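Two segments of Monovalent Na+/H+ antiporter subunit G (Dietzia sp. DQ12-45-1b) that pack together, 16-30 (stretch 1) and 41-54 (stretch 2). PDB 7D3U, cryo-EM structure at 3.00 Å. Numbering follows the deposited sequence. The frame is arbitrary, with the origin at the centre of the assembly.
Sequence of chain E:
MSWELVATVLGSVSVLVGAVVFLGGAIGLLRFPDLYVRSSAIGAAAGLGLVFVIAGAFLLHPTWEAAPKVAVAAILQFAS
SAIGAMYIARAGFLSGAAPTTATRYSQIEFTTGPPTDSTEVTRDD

Stretch 1, residues 16-30: LVGAVVFLGGAIGLL
Stretch 2, residues 41-54: AIGAAAGLGLVFVI

Both stretches lie in helices, the first running through residues 16-27 at least, and the two run nearly antiparallel, their N-to-C directions 156° apart (signed crossing angle -156°) and their axes approaching to 7.4 Å. Backbone angles are mostly near -65/-41, with Ala44 (-90/-43), Ala46 (-61/-22), Gly47 (-85/-57) and Gly25 (-69/-26) departing from it, and Leu30 at -96/-61; i to i+4 hydrogen bonds of about 2.9 Å include Phe22 N to Gly18 O and Val53 N to Gly49 O. No hydrogen bond crosses between the stretches; the contact is apolar packing that buries 562 Å², counting both sides.

Such a short separation depends on glycine. At the tightest point Gly18 CA lies 3.9 Å from Gly49 CA and 3.5 Å from Gly49 O, so backbone meets backbone directly. A CB on Gly18 would point toward the second helix and clash, 2.5 Å from Val53 CG2 and 2.6 Å from Gly49 O. Into the space left free come Phe52 CB and Val53 CG2, each 3.7 Å from Gly18 CA. Val53 is in the t rotamer (chi1 176°).

The hollow at Gly49 is filled in turn from the first helix. Val21, also t (chi1 168°), points toward its partner and sets CG1 3.6 Å from Gly49 N and 3.7 Å from Ala45 O, with Ala45 CB 4.3 Å from the same CG1. Phe22 leaves its helix sideways, but with chi1 -100° and chi2 -72° its ring reaches across obliquely: CE2 lies 3.3 Å from Leu50 N and 3.5 Å from Gly49 C, while CZ is 3.7 Å from Leu50 CB. Phe22 has the largest covered area of the contact, 84 Å².

Two turns along from Gly18, Gly25 provides a second hollow, and here the bump is a single methyl. Ala45 CB packs 3.6 Å from Gly25 CA, in register with a CA-CA distance of 5.1 Å; a CB on Gly25 would fall 2.4 Å from Ala45 CB. Ile42, with both chi angles m (-73° and -49°), starts sideways and brings CD1 to 3.4 Å from Gly25 O. Its CG1 also meets Leu29 CD2 at 3.7 Å, closing this end with branched aliphatic chains; Leu29 is m,t (-79°, -164°).

Toward the start of stretch 1, Val17 (t, 162°) sets CG1 over one face of the Phe52 ring, 4.0 Å from its centroid and only 5° off the normal, a CH-pi contact. With chi1 -91° and chi2 -72°, the Phe52 ring has one face under that methyl. Leu16 and Val51 point away and leave the contact to their neighbours.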

# COMPACT_ATOMS: atom_id res chain seq x y z
N LEU E 16 26.60 49.81 -6.35
CA LEU E 16 25.54 50.73 -6.75
C LEU E 16 25.41 50.80 -8.27
O LEU E 16 24.30 50.77 -8.81
CB LEU E 16 25.79 52.11 -6.17
CG LEU E 16 25.05 52.39 -4.86
CD1 LEU E 16 25.11 53.87 -4.52
CD2 LEU E 16 23.61 51.91 -4.94
N VAL E 17 26.54 50.87 -8.97
CA VAL E 17 26.52 50.88 -10.43
C VAL E 17 25.92 49.59 -10.97
O VAL E 17 25.12 49.61 -11.91
CB VAL E 17 27.94 51.12 -10.98
CG1 VAL E 17 28.03 50.71 -12.44
CG2 VAL E 17 28.32 52.58 -10.81
N GLY E 18 26.30 48.45 -10.38
CA GLY E 18 25.76 47.18 -10.84
C GLY E 18 24.26 47.06 -10.61
O GLY E 18 23.54 46.55 -11.47
N ALA E 19 23.78 47.53 -9.46
CA ALA E 19 22.34 47.50 -9.21
C ALA E 19 21.60 48.42 -10.18
O ALA E 19 20.53 48.07 -10.68
CB ALA E 19 22.05 47.90 -7.77
N VAL E 20 22.17 49.59 -10.47
CA VAL E 20 21.54 50.50 -11.42
C VAL E 20 21.50 49.87 -12.80
O VAL E 20 20.51 50.01 -13.54
CB VAL E 20 22.28 51.86 -11.42
CG1 VAL E 20 22.13 52.56 -12.76
CG2 VAL E 20 21.75 52.73 -10.29
N VAL E 21 22.56 49.16 -13.18
CA VAL E 21 22.59 48.50 -14.48
C VAL E 21 21.56 47.38 -14.54
O VAL E 21 20.90 47.18 -15.57
CB VAL E 21 24.01 47.99 -14.79
CG1 VAL E 21 23.99 47.07 -15.99
CG2 VAL E 21 24.92 49.15 -15.03
N PHE E 22 21.42 46.62 -13.46
CA PHE E 22 20.39 45.59 -13.41
C PHE E 22 19.00 46.20 -13.55
O PHE E 22 18.15 45.67 -14.27
CB PHE E 22 20.49 44.79 -12.12
CG PHE E 22 21.19 43.48 -12.27
CD1 PHE E 22 20.57 42.43 -12.93
CD2 PHE E 22 22.46 43.29 -11.76
CE1 PHE E 22 21.21 41.22 -13.08
CE2 PHE E 22 23.10 42.08 -11.90
CZ PHE E 22 22.48 41.05 -12.56
N LEU E 23 18.77 47.34 -12.89
CA LEU E 23 17.47 48.00 -13.00
C LEU E 23 17.24 48.51 -14.42
O LEU E 23 16.11 48.46 -14.92
CB LEU E 23 17.38 49.14 -11.99
CG LEU E 23 16.01 49.79 -11.79
CD1 LEU E 23 15.74 49.99 -10.32
CD2 LEU E 23 15.95 51.12 -12.53
N GLY E 24 18.29 49.00 -15.08
CA GLY E 24 18.14 49.44 -16.45
C GLY E 24 17.86 48.30 -17.40
O GLY E 24 17.03 48.41 -18.30
N GLY E 25 18.54 47.17 -17.21
CA GLY E 25 18.28 46.00 -18.03
C GLY E 25 16.92 45.39 -17.77
O GLY E 25 16.35 44.74 -18.65
N ALA E 26 16.37 45.59 -16.57
CA ALA E 26 15.02 45.13 -16.29
C ALA E 26 13.98 46.04 -16.90
O ALA E 26 13.00 45.57 -17.48
CB ALA E 26 14.81 45.02 -14.78
N ILE E 27 14.16 47.36 -16.77
CA ILE E 27 13.27 48.30 -17.45
C ILE E 27 13.31 48.08 -18.95
O ILE E 27 12.30 48.25 -19.65
CB ILE E 27 13.63 49.75 -17.07
CG1 ILE E 27 13.33 50.01 -15.60
CG2 ILE E 27 12.88 50.74 -17.94
CD1 ILE E 27 13.48 51.45 -15.20
N GLY E 28 14.47 47.68 -19.48
CA GLY E 28 14.54 47.30 -20.88
C GLY E 28 13.61 46.16 -21.21
O GLY E 28 12.99 46.13 -22.28
N LEU E 29 13.47 45.20 -20.30
CA LEU E 29 12.55 44.09 -20.52
C LEU E 29 11.09 44.53 -20.57
O LEU E 29 10.24 43.74 -20.97
CB LEU E 29 12.72 43.03 -19.44
CG LEU E 29 13.90 42.07 -19.60
CD1 LEU E 29 13.72 40.86 -18.71
CD2 LEU E 29 14.06 41.66 -21.05
N LEU E 30 10.79 45.77 -20.18
CA LEU E 30 9.43 46.29 -20.24
C LEU E 30 9.18 47.10 -21.51
O LEU E 30 8.33 46.74 -22.33
CB LEU E 30 9.12 47.15 -19.00
CG LEU E 30 9.22 46.50 -17.62
CD1 LEU E 30 8.29 47.21 -16.66
CD2 LEU E 30 8.90 45.02 -17.68
N ALA E 41 19.78 43.93 -25.24
CA ALA E 41 19.99 44.71 -24.02
C ALA E 41 20.41 43.81 -22.86
O ALA E 41 21.26 44.20 -22.05
CB ALA E 41 18.72 45.48 -23.67
N ILE E 42 19.82 42.61 -22.77
CA ILE E 42 20.10 41.73 -21.64
C ILE E 42 21.53 41.21 -21.70
O ILE E 42 22.22 41.16 -20.68
CB ILE E 42 19.08 40.58 -21.59
CG1 ILE E 42 17.72 41.10 -21.13
CG2 ILE E 42 19.56 39.48 -20.68
CD1 ILE E 42 17.79 41.94 -19.88
N GLY E 43 21.99 40.81 -22.89
CA GLY E 43 23.34 40.30 -23.02
C GLY E 43 24.39 41.23 -22.45
O GLY E 43 25.44 40.78 -21.98
N ALA E 44 24.14 42.54 -22.49
CA ALA E 44 25.05 43.51 -21.89
C ALA E 44 24.72 43.78 -20.43
O ALA E 44 25.62 43.85 -19.60
CB ALA E 44 25.02 44.81 -22.69
N ALA E 45 23.43 43.94 -20.10
CA ALA E 45 23.06 44.32 -18.75
C ALA E 45 23.36 43.21 -17.75
O ALA E 45 24.06 43.43 -16.75
CB ALA E 45 21.58 44.71 -18.70
N ALA E 46 22.85 42.01 -18.00
CA ALA E 46 23.04 40.90 -17.07
C ALA E 46 24.51 40.56 -16.88
O ALA E 46 24.87 39.96 -15.86
CB ALA E 46 22.28 39.67 -17.55
N GLY E 47 25.37 40.91 -17.83
CA GLY E 47 26.79 40.68 -17.67
C GLY E 47 27.47 41.78 -16.90
O GLY E 47 28.10 41.52 -15.87
N LEU E 48 27.36 43.02 -17.39
CA LEU E 48 28.04 44.14 -16.75
C LEU E 48 27.56 44.35 -15.32
O LEU E 48 28.38 44.46 -14.39
CB LEU E 48 27.85 45.42 -17.56
CG LEU E 48 28.48 45.43 -18.96
CD1 LEU E 48 28.09 46.69 -19.70
CD2 LEU E 48 30.00 45.29 -18.91
N GLY E 49 26.25 44.44 -15.12
CA GLY E 49 25.73 44.68 -13.78
C GLY E 49 26.16 43.61 -12.79
O GLY E 49 26.56 43.91 -11.66
N LEU E 50 26.13 42.35 -13.21
CA LEU E 50 26.48 41.27 -12.30
C LEU E 50 27.98 41.25 -12.01
O LEU E 50 28.38 41.00 -10.87
CB LEU E 50 26.02 39.92 -12.85
CG LEU E 50 26.26 38.75 -11.90
CD1 LEU E 50 25.84 39.09 -10.50
CD2 LEU E 50 25.53 37.51 -12.37
N VAL E 51 28.81 41.52 -13.01
CA VAL E 51 30.25 41.59 -12.75
C VAL E 51 30.56 42.73 -11.80
O VAL E 51 31.39 42.60 -10.89
CB VAL E 51 31.03 41.72 -14.08
CG1 VAL E 51 32.45 42.17 -13.81
CG2 VAL E 51 31.00 40.41 -14.83
N PHE E 52 29.87 43.87 -11.98
CA PHE E 52 30.06 45.00 -11.08
C PHE E 52 29.66 44.65 -9.65
O PHE E 52 30.38 44.96 -8.70
CB PHE E 52 29.26 46.20 -11.58
CG PHE E 52 30.03 47.09 -12.51
CD1 PHE E 52 31.04 47.91 -12.03
CD2 PHE E 52 29.74 47.11 -13.86
CE1 PHE E 52 31.74 48.72 -12.89
CE2 PHE E 52 30.43 47.93 -14.71
CZ PHE E 52 31.44 48.73 -14.23
N VAL E 53 28.51 43.99 -9.49
CA VAL E 53 28.05 43.62 -8.16
C VAL E 53 29.01 42.63 -7.52
O VAL E 53 29.32 42.73 -6.33
CB VAL E 53 26.62 43.06 -8.22
CG1 VAL E 53 26.18 42.58 -6.86
CG2 VAL E 53 25.66 44.13 -8.70
N ILE E 54 29.51 41.67 -8.30
CA ILE E 54 30.43 40.67 -7.75
C ILE E 54 31.71 41.35 -7.28
O ILE E 54 32.18 41.10 -6.16
CB ILE E 54 30.73 39.58 -8.80
CG1 ILE E 54 29.51 38.68 -8.98
CG2 ILE E 54 31.93 38.76 -8.39
CD1 ILE E 54 28.95 38.15 -7.70